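Local coordinates for dihydropyrimidinase (Dictyostelium discoideum, PDB 2FTW), which catalyses the reversible, zinc-dependent hydrolytic ring opening of 5,6-dihydrouracil and 5,6-dihydrothymine in reductive pyrimidine degradation, at residues A[236-240]-A[477-481]; A[171-175]-A[231-235]; A[314-320]-A[374-378]; A[265-269]-A[469-474]; A[33-38]-A[394-400]. One frame throughout, in Å; residues are numbered along the deposited sequence. Where two conformers were deposited one is given.

Contact 1 of 5, residues A[236-240]-A[477-481]; sequences ADSVC and RDKVR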
# COMPACT_ATOMS: atom_id res chain seq x y z
N ALA A 236 -2.69 -13.59 17.44
CA ALA A 236 -2.12 -14.85 16.98
C ALA A 236 -0.63 -14.76 16.67
O ALA A 236 0.15 -15.67 16.98
CB ALA A 236 -2.88 -15.34 15.77
N ASP A 237 -0.22 -13.65 16.04
CA ASP A 237 1.20 -13.45 15.77
C ASP A 237 2.03 -13.31 17.07
O ASP A 237 3.18 -13.77 17.12
CB ASP A 237 1.42 -12.26 14.83
CG ASP A 237 2.86 -12.15 14.36
OD1 ASP A 237 3.45 -13.18 13.93
OD2 ASP A 237 3.42 -11.03 14.44
N SER A 238 1.44 -12.71 18.11
CA SER A 238 2.13 -12.58 19.39
C SER A 238 2.36 -13.93 20.07
O SER A 238 3.44 -14.21 20.56
CB SER A 238 1.35 -11.65 20.32
OG SER A 238 1.22 -10.37 19.71
N VAL A 239 1.33 -14.76 20.06
CA VAL A 239 1.41 -16.15 20.56
C VAL A 239 2.36 -16.99 19.69
O VAL A 239 3.00 -17.92 20.18
CB VAL A 239 0.00 -16.78 20.59
CG1 VAL A 239 0.06 -18.26 20.93
CG2 VAL A 239 -0.88 -16.03 21.58
N CYS A 240 2.45 -16.63 18.40
CA CYS A 240 3.24 -17.35 17.39
C CYS A 240 2.64 -18.72 17.06
O CYS A 240 3.25 -19.76 17.30
CB CYS A 240 4.72 -17.47 17.80
SG CYS A 240 5.82 -17.71 16.38
N ARG A 477 10.79 -20.15 14.44
CA ARG A 477 10.29 -18.83 14.80
C ARG A 477 10.33 -18.59 16.30
O ARG A 477 10.78 -17.54 16.74
CB ARG A 477 8.88 -18.58 14.25
CG ARG A 477 8.88 -18.21 12.79
CD ARG A 477 7.49 -18.00 12.24
NE ARG A 477 7.58 -17.72 10.81
CZ ARG A 477 6.57 -17.38 10.03
NH1 ARG A 477 5.35 -17.25 10.53
NH2 ARG A 477 6.79 -17.15 8.74
N ASP A 478 9.86 -19.57 17.09
CA ASP A 478 9.88 -19.46 18.56
C ASP A 478 11.31 -19.25 19.07
O ASP A 478 11.55 -18.41 19.95
CB ASP A 478 9.27 -20.71 19.24
CG ASP A 478 7.74 -20.80 19.08
OD1 ASP A 478 7.05 -19.75 18.99
OD2 ASP A 478 7.22 -21.94 19.06
N LYS A 479 12.24 -20.00 18.49
CA LYS A 479 13.66 -19.89 18.81
C LYS A 479 14.20 -18.47 18.58
O LYS A 479 14.80 -17.87 19.49
CB LYS A 479 14.47 -20.89 17.98
CG LYS A 479 15.82 -21.25 18.56
CD LYS A 479 16.75 -21.77 17.47
CE LYS A 479 18.04 -22.36 18.03
NZ LYS A 479 18.87 -22.92 16.92
N VAL A 480 13.99 -17.93 17.38
CA VAL A 480 14.55 -16.62 17.02
C VAL A 480 13.84 -15.45 17.68
O VAL A 480 14.42 -14.39 17.83
CB VAL A 480 14.60 -16.38 15.48
CG1 VAL A 480 15.44 -17.44 14.80
CG2 VAL A 480 13.22 -16.32 14.88
N ARG A 481 12.58 -15.65 18.04
CA ARG A 481 11.80 -14.63 18.74
C ARG A 481 11.99 -14.69 20.26
O ARG A 481 11.49 -13.82 20.98
CB ARG A 481 10.32 -14.80 18.42
CG ARG A 481 9.92 -14.48 17.00
CD ARG A 481 8.40 -14.43 16.90
NE ARG A 481 7.93 -14.32 15.53
CZ ARG A 481 6.65 -14.18 15.19
NH1 ARG A 481 5.69 -14.12 16.11
NH2 ARG A 481 6.34 -14.10 13.90
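This is a polar surface contact that ties the C-terminal helix 474-481 to the end of helix 223-239, one of the helices of the (beta-alpha)8-barrel domain. Helix 223-239 stops at C240, the first residue with non-helical backbone angles (phi 70°, psi 65°), and the turn made there carries the CA-CB bond of C240 toward the C-terminal helix. C240 is the buried centre of the contact: its SG lies 3.8 Å from CB of R477 and its CB 3.5 Å from OD1 of D478. R481 reaches past it along an extended side chain to the last turn of the barrel helix. There it forms a salt bridge with D237, with NH2 3.0 Å and NH1 3.3 Å from the same OD1, so that one carboxylate oxygen receives both terminal nitrogens. The polar ends of D478 and R477 have their main partners outside the two segments. D478 pairs with K182 of helix 171-184, which also hydrogen-bonds the carbonyl of V239, while NE of R477 donates to the carbonyl of G366 of a second subunit. The C-terminal helix thus touches two barrel helices and a subunit neighbour at once. R481 NH1 also makes a weak hydrogen bond to the carbonyl O of D237, at 2.7 Å, while SG of C240 sits over one face of the guanidinium, 3.6 Å from NH1.

Contact 2 of 5, residues A[171-175]-A[231-235]; sequences DQEMY and RAIVI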
# COMPACT_ATOMS: atom_id res chain seq x y z
N ASP A 171 -10.50 -10.38 24.24
CA ASP A 171 -9.10 -10.46 23.82
C ASP A 171 -8.28 -11.38 24.71
O ASP A 171 -7.37 -12.06 24.25
CB ASP A 171 -8.48 -9.06 23.79
CG ASP A 171 -8.87 -8.27 22.54
OD1 ASP A 171 -9.61 -8.83 21.68
OD2 ASP A 171 -8.42 -7.10 22.43
N GLN A 172 -8.63 -11.40 25.99
CA GLN A 172 -7.89 -12.14 27.00
C GLN A 172 -8.16 -13.63 26.85
O GLN A 172 -7.25 -14.46 26.98
CB GLN A 172 -8.31 -11.66 28.38
CG GLN A 172 -7.39 -12.05 29.50
CD GLN A 172 -8.04 -11.90 30.86
OE1 GLN A 172 -9.12 -12.47 31.10
NE2 GLN A 172 -7.40 -11.15 31.75
N GLU A 173 -9.42 -13.96 26.58
CA GLU A 173 -9.82 -15.33 26.32
C GLU A 173 -9.21 -15.83 25.01
O GLU A 173 -8.61 -16.90 24.99
CB GLU A 173 -11.35 -15.44 26.25
CG GLU A 173 -12.02 -15.23 27.60
CD GLU A 173 -13.55 -15.27 27.51
OE1 GLU A 173 -14.12 -14.59 26.63
OE2 GLU A 173 -14.18 -15.95 28.36
N MET A 174 -9.34 -15.03 23.95
CA MET A 174 -8.79 -15.39 22.64
C MET A 174 -7.28 -15.65 22.75
O MET A 174 -6.77 -16.62 22.19
CB MET A 174 -9.09 -14.29 21.61
CG MET A 174 -8.41 -14.50 20.26
SD MET A 174 -9.04 -13.42 18.96
CE MET A 174 -10.53 -14.28 18.49
N TYR A 175 -6.58 -14.80 23.49
CA TYR A 175 -5.17 -15.02 23.74
C TYR A 175 -4.88 -16.43 24.27
O TYR A 175 -4.06 -17.14 23.70
CB TYR A 175 -4.65 -13.99 24.73
CG TYR A 175 -3.20 -14.12 25.13
CD1 TYR A 175 -2.17 -13.86 24.23
CD2 TYR A 175 -2.87 -14.45 26.43
CE1 TYR A 175 -0.84 -13.95 24.63
CE2 TYR A 175 -1.55 -14.54 26.83
CZ TYR A 175 -0.54 -14.28 25.93
OH TYR A 175 0.77 -14.37 26.37
N ARG A 231 -7.22 -7.66 14.53
CA ARG A 231 -6.95 -7.90 15.95
C ARG A 231 -6.62 -9.38 16.21
O ARG A 231 -5.65 -9.69 16.90
CB ARG A 231 -8.16 -7.43 16.78
CG ARG A 231 -8.06 -7.63 18.27
CD ARG A 231 -8.91 -6.59 19.04
NE ARG A 231 -10.18 -6.31 18.36
CZ ARG A 231 -11.33 -6.95 18.56
NH1 ARG A 231 -11.43 -7.93 19.45
NH2 ARG A 231 -12.41 -6.60 17.87
N ALA A 232 -7.40 -10.27 15.61
CA ALA A 232 -7.17 -11.71 15.71
C ALA A 232 -5.80 -12.16 15.17
O ALA A 232 -5.18 -13.04 15.74
CB ALA A 232 -8.29 -12.46 14.99
N ILE A 233 -5.35 -11.55 14.08
CA ILE A 233 -4.02 -11.84 13.57
C ILE A 233 -2.91 -11.27 14.50
O ILE A 233 -1.88 -11.91 14.71
CB ILE A 233 -3.83 -11.29 12.14
CG1 ILE A 233 -4.88 -11.88 11.18
CG2 ILE A 233 -2.45 -11.64 11.64
CD1 ILE A 233 -4.84 -11.26 9.78
N VAL A 234 -3.11 -10.08 15.04
CA VAL A 234 -2.09 -9.48 15.92
C VAL A 234 -1.88 -10.33 17.19
O VAL A 234 -0.75 -10.53 17.64
CB VAL A 234 -2.48 -8.01 16.29
CG1 VAL A 234 -1.71 -7.52 17.54
CG2 VAL A 234 -2.24 -7.10 15.09
N ILE A 235 -2.98 -10.81 17.75
CA ILE A 235 -2.94 -11.69 18.93
C ILE A 235 -2.29 -13.02 18.57
O ILE A 235 -1.45 -13.54 19.30
CB ILE A 235 -4.37 -11.92 19.49
CG1 ILE A 235 -4.94 -10.60 20.03
CG2 ILE A 235 -4.38 -13.02 20.58
CD1 ILE A 235 -6.41 -10.66 20.41
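Helices 171-184 and 223-239 pack here with their local axes 10.6 Å apart at closest approach and crossing at -48°, and a salt bridge lies at one end of an otherwise apolar interface. NH1 of R231 donates to OD1 of D171 over 3.0 Å, with an N-H...O angle of 156°. OD2 of D171 accepts from ND2 of N194 of a third subunit, and NH2 of R231 forms a salt bridge with E227, one turn earlier on its own helix, while its NE faces E227 of the third subunit in a long, weak ion pair. The buried arginine is therefore held by two carboxylates of its own chain, and the aspartate is shared between an intrachain ion pair and the subunit interface. Among the main-chain donors, N of Y175 bonds to O of D171 and N of I235 to O of R231, each over 3.0 Å, as in any regular helix. Apolar atoms fill the space beside the charges. M174 points toward the partner helix and sets its SD 4.1 Å from CD1 of I235 and 4.2 Å from CB of A232; CG2 of I235 lies 3.8 Å from CA of Y175, near the plane of the tyrosine ring. M174 and A232 both also touch V190 of strand 188-190, so the two helices meet over a barrel strand, the packing expected in the outer helical layer of a (beta-alpha)8-barrel.

Contact 3 of 5, residues A[314-320]-A[374-378]; sequences LARGDLD and VRATS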
# COMPACT_ATOMS: atom_id res chain seq x y z
N LEU A 314 -7.24 -14.69 -4.04
CA LEU A 314 -7.28 -16.13 -4.10
C LEU A 314 -6.24 -16.63 -5.07
O LEU A 314 -5.44 -17.49 -4.72
CB LEU A 314 -8.67 -16.61 -4.49
CG LEU A 314 -8.92 -18.11 -4.38
CD1 LEU A 314 -8.85 -18.55 -2.92
CD2 LEU A 314 -10.26 -18.48 -4.96
N ALA A 315 -6.25 -16.09 -6.29
CA ALA A 315 -5.25 -16.43 -7.32
C ALA A 315 -3.81 -16.24 -6.82
O ALA A 315 -2.94 -17.04 -7.12
CB ALA A 315 -5.46 -15.58 -8.58
N ARG A 316 -3.58 -15.16 -6.07
CA ARG A 316 -2.25 -14.86 -5.51
C ARG A 316 -1.83 -15.78 -4.38
O ARG A 316 -0.65 -15.88 -4.07
CB ARG A 316 -2.21 -13.42 -4.98
CG ARG A 316 -1.99 -12.34 -6.03
CD ARG A 316 -0.75 -12.59 -6.88
NE ARG A 316 0.44 -12.91 -6.09
CZ ARG A 316 1.40 -13.77 -6.46
NH1 ARG A 316 1.33 -14.43 -7.61
NH2 ARG A 316 2.44 -13.98 -5.67
N GLY A 317 -2.80 -16.44 -3.74
CA GLY A 317 -2.51 -17.24 -2.57
C GLY A 317 -2.52 -16.45 -1.28
O GLY A 317 -2.10 -16.97 -0.24
N ASP A 318 -3.01 -15.21 -1.33
CA ASP A 318 -3.21 -14.40 -0.13
C ASP A 318 -4.50 -14.82 0.54
O ASP A 318 -4.70 -14.53 1.73
CB ASP A 318 -3.22 -12.90 -0.46
CG ASP A 318 -1.82 -12.34 -0.64
OD1 ASP A 318 -1.03 -12.47 0.33
OD2 ASP A 318 -1.50 -11.79 -1.73
N LEU A 319 -5.39 -15.43 -0.23
CA LEU A 319 -6.49 -16.24 0.29
C LEU A 319 -6.22 -17.65 -0.19
O LEU A 319 -5.66 -17.85 -1.26
CB LEU A 319 -7.85 -15.73 -0.20
CG LEU A 319 -8.29 -14.38 0.37
CD1 LEU A 319 -9.64 -13.97 -0.19
CD2 LEU A 319 -8.34 -14.37 1.90
N ASP A 320 -6.58 -18.64 0.61
CA ASP A 320 -6.04 -19.98 0.39
C ASP A 320 -7.01 -20.91 -0.30
O ASP A 320 -6.67 -21.49 -1.32
CB ASP A 320 -5.57 -20.59 1.70
CG ASP A 320 -4.49 -19.78 2.35
OD1 ASP A 320 -4.82 -18.76 3.01
OD2 ASP A 320 -3.30 -20.14 2.18
N VAL A 374 -7.46 -26.10 -8.81
CA VAL A 374 -7.35 -27.28 -7.96
C VAL A 374 -6.80 -26.91 -6.56
O VAL A 374 -7.34 -27.35 -5.54
CB VAL A 374 -6.55 -28.40 -8.66
CG1 VAL A 374 -6.17 -29.50 -7.71
CG2 VAL A 374 -7.39 -28.98 -9.79
N ARG A 375 -5.77 -26.07 -6.53
CA ARG A 375 -5.25 -25.56 -5.25
C ARG A 375 -6.35 -24.92 -4.43
O ARG A 375 -6.55 -25.27 -3.28
CB ARG A 375 -4.17 -24.52 -5.48
CG ARG A 375 -3.42 -24.13 -4.23
CD ARG A 375 -2.98 -22.71 -4.29
NE ARG A 375 -4.00 -21.83 -3.74
CZ ARG A 375 -4.29 -20.61 -4.19
NH1 ARG A 375 -3.66 -20.09 -5.25
NH2 ARG A 375 -5.23 -19.92 -3.58
N ALA A 376 -7.06 -23.96 -5.03
CA ALA A 376 -8.15 -23.23 -4.39
C ALA A 376 -9.38 -24.08 -3.94
O ALA A 376 -10.11 -23.67 -3.03
CB ALA A 376 -8.62 -22.13 -5.31
N THR A 377 -9.60 -25.24 -4.57
CA THR A 377 -10.78 -26.06 -4.26
C THR A 377 -10.52 -27.41 -3.57
O THR A 377 -11.47 -28.03 -3.10
CB THR A 377 -11.60 -26.35 -5.52
OG1 THR A 377 -10.82 -27.12 -6.45
CG2 THR A 377 -12.09 -25.07 -6.16
N SER A 378 -9.28 -27.88 -3.51
CA SER A 378 -8.97 -29.11 -2.78
C SER A 378 -7.60 -29.14 -2.11
O SER A 378 -7.51 -29.31 -0.90
CB SER A 378 -9.11 -30.33 -3.70
OG SER A 378 -8.27 -30.25 -4.82
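R375 dominates this meeting of helix 370-384 with the end of helix 306-316 and the loop that follows it. Its side chain bends at chi3 (90°), and NH2 donates to two carbonyls, O of L314 at 2.7 Å and O of D320 at 3.1 Å; NH1 adds a weak bond to O of L314 at 3.2 Å. The carboxylate of D320 is bound elsewhere, in a salt bridge with R261. The carbonyl of L314 also accepts from N of G317 (3.0 Å), in the Schellman motif that ends the helix. G317 has phi 86°, a conformation suited to glycine, and its CA lies over one face of the guanidinium, 3.9 Å from NH2. Next comes A376, whose CA-CB bond points toward 314-320: its CB packs 4.0 Å from CD2 of L314, and its CA is 3.8 Å from O of D320. Between R375 and S378 the helix widens into a pi-type turn, and N of S378 still bonds to O of V374 at 2.9 Å. The hydrogen bonds that join the segments thus run from a charged side chain to main-chain oxygens: the arginine satisfies one carbonyl in the last turn of helix 306-316 and a second in the loop after it.

Contact 4 of 5, residues A[265-269]-A[469-474]; sequences VRVYG and PVFDGI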
# COMPACT_ATOMS: atom_id res chain seq x y z
N VAL A 265 3.60 -13.07 8.60
CA VAL A 265 2.69 -13.58 9.63
C VAL A 265 1.99 -14.85 9.11
O VAL A 265 1.66 -14.94 7.93
CB VAL A 265 1.64 -12.52 10.09
CG1 VAL A 265 0.65 -13.09 11.09
CG2 VAL A 265 2.33 -11.32 10.70
N ARG A 266 1.83 -15.83 10.01
CA ARG A 266 1.21 -17.12 9.68
C ARG A 266 -0.33 -17.05 9.80
O ARG A 266 -0.92 -17.46 10.81
CB ARG A 266 1.78 -18.23 10.57
CG ARG A 266 1.37 -19.65 10.20
CD ARG A 266 1.78 -20.04 8.78
NE ARG A 266 3.22 -19.90 8.56
CZ ARG A 266 4.14 -20.80 8.91
NH1 ARG A 266 3.78 -21.93 9.51
NH2 ARG A 266 5.42 -20.56 8.67
N VAL A 267 -0.95 -16.50 8.76
CA VAL A 267 -2.40 -16.34 8.69
C VAL A 267 -2.90 -16.95 7.36
O VAL A 267 -2.24 -16.83 6.31
CB VAL A 267 -2.85 -14.83 8.84
CG1 VAL A 267 -2.13 -13.95 7.85
CG2 VAL A 267 -4.36 -14.66 8.69
N TYR A 268 -4.03 -17.64 7.45
CA TYR A 268 -4.71 -18.19 6.27
C TYR A 268 -6.11 -17.57 6.20
O TYR A 268 -6.66 -17.12 7.20
CB TYR A 268 -4.79 -19.71 6.36
CG TYR A 268 -3.44 -20.37 6.54
CD1 TYR A 268 -2.89 -20.53 7.81
CD2 TYR A 268 -2.71 -20.82 5.46
CE1 TYR A 268 -1.66 -21.11 8.00
CE2 TYR A 268 -1.45 -21.43 5.63
CZ TYR A 268 -0.93 -21.56 6.90
OH TYR A 268 0.30 -22.17 7.09
N GLY A 269 -6.65 -17.52 4.99
CA GLY A 269 -7.94 -16.91 4.75
C GLY A 269 -8.83 -17.74 3.84
O GLY A 269 -8.35 -18.36 2.90
N PRO A 469 1.36 -29.20 8.32
CA PRO A 469 2.03 -28.15 7.55
C PRO A 469 1.90 -26.73 8.10
O PRO A 469 2.83 -25.94 7.98
CB PRO A 469 1.36 -28.25 6.19
CG PRO A 469 1.06 -29.71 6.05
CD PRO A 469 0.72 -30.19 7.43
N VAL A 470 0.76 -26.40 8.70
CA VAL A 470 0.54 -25.04 9.20
C VAL A 470 1.49 -24.70 10.36
O VAL A 470 1.65 -23.55 10.70
CB VAL A 470 -0.95 -24.77 9.57
CG1 VAL A 470 -1.88 -25.03 8.39
CG2 VAL A 470 -1.38 -25.55 10.77
N PHE A 471 2.13 -25.72 10.92
CA PHE A 471 3.11 -25.58 11.99
C PHE A 471 4.55 -25.69 11.53
O PHE A 471 5.46 -25.61 12.36
CB PHE A 471 2.82 -26.60 13.11
CG PHE A 471 1.73 -26.16 14.03
CD1 PHE A 471 0.41 -26.39 13.71
CD2 PHE A 471 2.04 -25.47 15.20
CE1 PHE A 471 -0.61 -25.95 14.54
CE2 PHE A 471 1.03 -25.02 16.05
CZ PHE A 471 -0.30 -25.26 15.72
N ASP A 472 4.78 -25.83 10.23
CA ASP A 472 6.16 -25.87 9.71
C ASP A 472 6.78 -24.48 9.89
O ASP A 472 6.13 -23.47 9.60
CB ASP A 472 6.21 -26.26 8.22
CG ASP A 472 5.73 -27.70 7.94
OD1 ASP A 472 5.54 -28.50 8.88
OD2 ASP A 472 5.52 -28.02 6.75
N GLY A 473 8.00 -24.43 10.41
CA GLY A 473 8.69 -23.16 10.66
C GLY A 473 8.52 -22.54 12.04
O GLY A 473 9.32 -21.71 12.46
N ILE A 474 7.48 -22.94 12.76
CA ILE A 474 7.11 -22.29 14.01
C ILE A 474 8.09 -22.58 15.16
O ILE A 474 8.36 -21.71 15.98
CB ILE A 474 5.69 -22.65 14.39
CG1 ILE A 474 4.76 -21.98 13.39
CG2 ILE A 474 5.36 -22.20 15.81
CD1 ILE A 474 3.34 -22.25 13.64
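One arginine side chain holds a whole turn of backbone here: R266, just before strand 267-269 of the (beta-alpha)8-barrel, donates to the carbonyls of V470 and D472 on the loop leading into helix 474-481, and so joins the barrel to the C-terminal segment. R266 is itself the centre of an inverse gamma turn, and its CA-CB bond points toward the loop. The loop opens with a short 3-10 segment, 469-471, followed by D472, whose N bonds to O of P469 at 3.0 Å, and then reaches G473 at the N-cap of the helix. G473 has phi 92°, where a CB would collide with the preceding carbonyl. The carboxylate of D472 turns to Y23 of a second subunit. Alongside the polar grip, Y268 on the strand packs its CZ 3.9 Å from CG1 of V470, with OH 3.6 Å from CA of V470. At the guanidinium, NH1 of R266 lies 2.9 Å from O of V470 and 2.8 Å from O of D472, while NH2 of R266 meets that same D472 O at 3.1 Å.

Contact 5 of 5, residues A[33-38]-A[394-400]; sequences GIIKEI and IDVGCDG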
# COMPACT_ATOMS: atom_id res chain seq x y z
N GLY A 33 -10.67 -48.61 -3.82
CA GLY A 33 -10.81 -47.21 -3.36
C GLY A 33 -9.55 -46.34 -3.32
O GLY A 33 -9.62 -45.17 -2.93
N ILE A 34 -8.42 -46.91 -3.72
CA ILE A 34 -7.14 -46.21 -3.72
C ILE A 34 -6.64 -46.16 -5.15
O ILE A 34 -6.84 -47.12 -5.92
CB ILE A 34 -6.10 -46.94 -2.86
CG1 ILE A 34 -6.62 -47.13 -1.43
CG2 ILE A 34 -4.76 -46.20 -2.85
CD1 ILE A 34 -6.77 -45.85 -0.63
N ILE A 35 -5.97 -45.07 -5.51
CA ILE A 35 -5.33 -44.98 -6.83
C ILE A 35 -4.16 -45.95 -6.90
O ILE A 35 -3.24 -45.87 -6.08
CB ILE A 35 -4.81 -43.58 -7.12
CG1 ILE A 35 -5.97 -42.60 -7.23
CG2 ILE A 35 -4.01 -43.57 -8.41
CD1 ILE A 35 -5.53 -41.18 -7.13
N LYS A 36 -4.20 -46.81 -7.91
CA LYS A 36 -3.23 -47.88 -8.08
C LYS A 36 -2.17 -47.54 -9.13
O LYS A 36 -0.98 -47.82 -8.95
CB LYS A 36 -3.96 -49.16 -8.49
CG LYS A 36 -3.09 -50.38 -8.54
CD LYS A 36 -3.91 -51.63 -8.80
CE LYS A 36 -3.00 -52.81 -9.10
NZ LYS A 36 -1.69 -52.69 -8.36
N GLU A 37 -2.62 -46.97 -10.23
CA GLU A 37 -1.73 -46.68 -11.35
C GLU A 37 -2.16 -45.41 -12.08
O GLU A 37 -3.36 -45.14 -12.25
CB GLU A 37 -1.70 -47.86 -12.31
CG GLU A 37 -0.44 -47.92 -13.15
CD GLU A 37 -0.50 -48.97 -14.25
OE1 GLU A 37 -1.31 -49.92 -14.13
OE2 GLU A 37 0.27 -48.84 -15.22
N ILE A 38 -1.16 -44.62 -12.46
CA ILE A 38 -1.36 -43.47 -13.33
C ILE A 38 -0.40 -43.68 -14.49
O ILE A 38 0.80 -43.89 -14.28
CB ILE A 38 -1.09 -42.15 -12.62
CG1 ILE A 38 -2.11 -41.95 -11.50
CG2 ILE A 38 -1.13 -40.97 -13.62
CD1 ILE A 38 -1.82 -40.82 -10.57
N ILE A 394 -4.24 -36.44 -7.02
CA ILE A 394 -4.24 -37.62 -7.84
C ILE A 394 -2.79 -38.11 -7.99
O ILE A 394 -2.02 -37.61 -8.82
CB ILE A 394 -4.91 -37.38 -9.24
CG1 ILE A 394 -6.31 -36.76 -9.07
CG2 ILE A 394 -5.01 -38.70 -10.02
CD1 ILE A 394 -7.07 -36.55 -10.35
N ASP A 395 -2.45 -39.09 -7.16
CA ASP A 395 -1.14 -39.74 -7.16
C ASP A 395 -1.39 -41.15 -6.71
O ASP A 395 -2.41 -41.44 -6.08
CB ASP A 395 -0.18 -39.07 -6.15
CG ASP A 395 0.88 -38.19 -6.81
OD1 ASP A 395 0.86 -38.03 -8.06
OD2 ASP A 395 1.74 -37.65 -6.08
N VAL A 396 -0.45 -42.05 -7.02
CA VAL A 396 -0.54 -43.43 -6.54
C VAL A 396 -0.56 -43.40 -5.01
O VAL A 396 0.17 -42.63 -4.38
CB VAL A 396 0.63 -44.28 -7.07
CG1 VAL A 396 0.70 -45.63 -6.37
CG2 VAL A 396 0.49 -44.48 -8.59
N GLY A 397 -1.43 -44.22 -4.42
CA GLY A 397 -1.54 -44.34 -2.97
C GLY A 397 -2.61 -43.46 -2.37
O GLY A 397 -3.02 -43.66 -1.22
N CYS A 398 -3.08 -42.49 -3.16
CA CYS A 398 -4.06 -41.51 -2.69
C CYS A 398 -5.49 -41.99 -2.90
O CYS A 398 -5.74 -42.90 -3.68
CB CYS A 398 -3.81 -40.17 -3.39
SG CYS A 398 -2.14 -39.51 -3.02
N ASP A 399 -6.42 -41.38 -2.17
CA ASP A 399 -7.81 -41.82 -2.24
C ASP A 399 -8.39 -41.58 -3.62
O ASP A 399 -8.19 -40.52 -4.22
CB ASP A 399 -8.66 -41.18 -1.15
CG ASP A 399 -8.50 -41.86 0.20
OD1 ASP A 399 -7.62 -42.76 0.32
OD2 ASP A 399 -9.25 -41.52 1.14
N GLY A 400 -9.12 -42.59 -4.10
CA GLY A 400 -9.75 -42.54 -5.40
C GLY A 400 -11.03 -41.74 -5.40
O GLY A 400 -12.08 -42.24 -5.83
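The contact belongs to the beta-rich part of the protein, where strand 34-39, an outermost strand of its four-stranded sheet within the chain, is met by the loop that precedes strand 402-406. The loop runs beside the strand through three main-chain hydrogen bonds. N of G400 donates to O of G33 (2.9 Å), N of I35 to O of C398 (2.8 Å), and N of G397 to O of I35 (3.0 Å), so I35 is bonded through both its N and its O. The backbones form a single beta bridge, I34 with D399, their CA atoms 4.7 Å apart. A type II turn from D395 to C398, closed by N of C398 to O of D395 at 3.2 Å, presents G397 with phi 95° at the position where this turn favours glycine. Beside these bonds, CD1 of I35 packs 3.8 Å from CG2 of I394 and 4.2 Å from CB of C398, and CD1 of I38 lies 3.9 Å from CG2 of I394. D395 forms a salt bridge with R393, and D399 with K391 and R390. I394 also touches V28 and L58. K36 and E37 both face L29 in a classic beta bulge, and the whole is a loop bridged to the edge strand of a sheet, in the beta-sandwich domain that accompanies the barrel of this amidohydrolase.

How the contacts relate
Contacts 1, 2 and 4 form a continuous patch. Contacts 1 and 2 share helix 223-239 and touch where CG2 of V239 lies 3.7 Å from CD1 of Y175. Contact 4 meets contact 2 at I233 CG2 and V265 CG1, 3.5 Å apart, and contact 1 where I474 CG2 lies 3.6 Å from O of C240. Contact 3 joins contact 4 through a probable hydrogen bond of 2.9 Å from N of D320 to O of G269. Contact 5 stands apart in the beta domain, its nearest atoms about 7 Å from contact 3. Contact 2 approaches the metal centre, the M174 side chain lying about 8 Å from that of zinc ligand H191 and about 11 Å from a zinc ion.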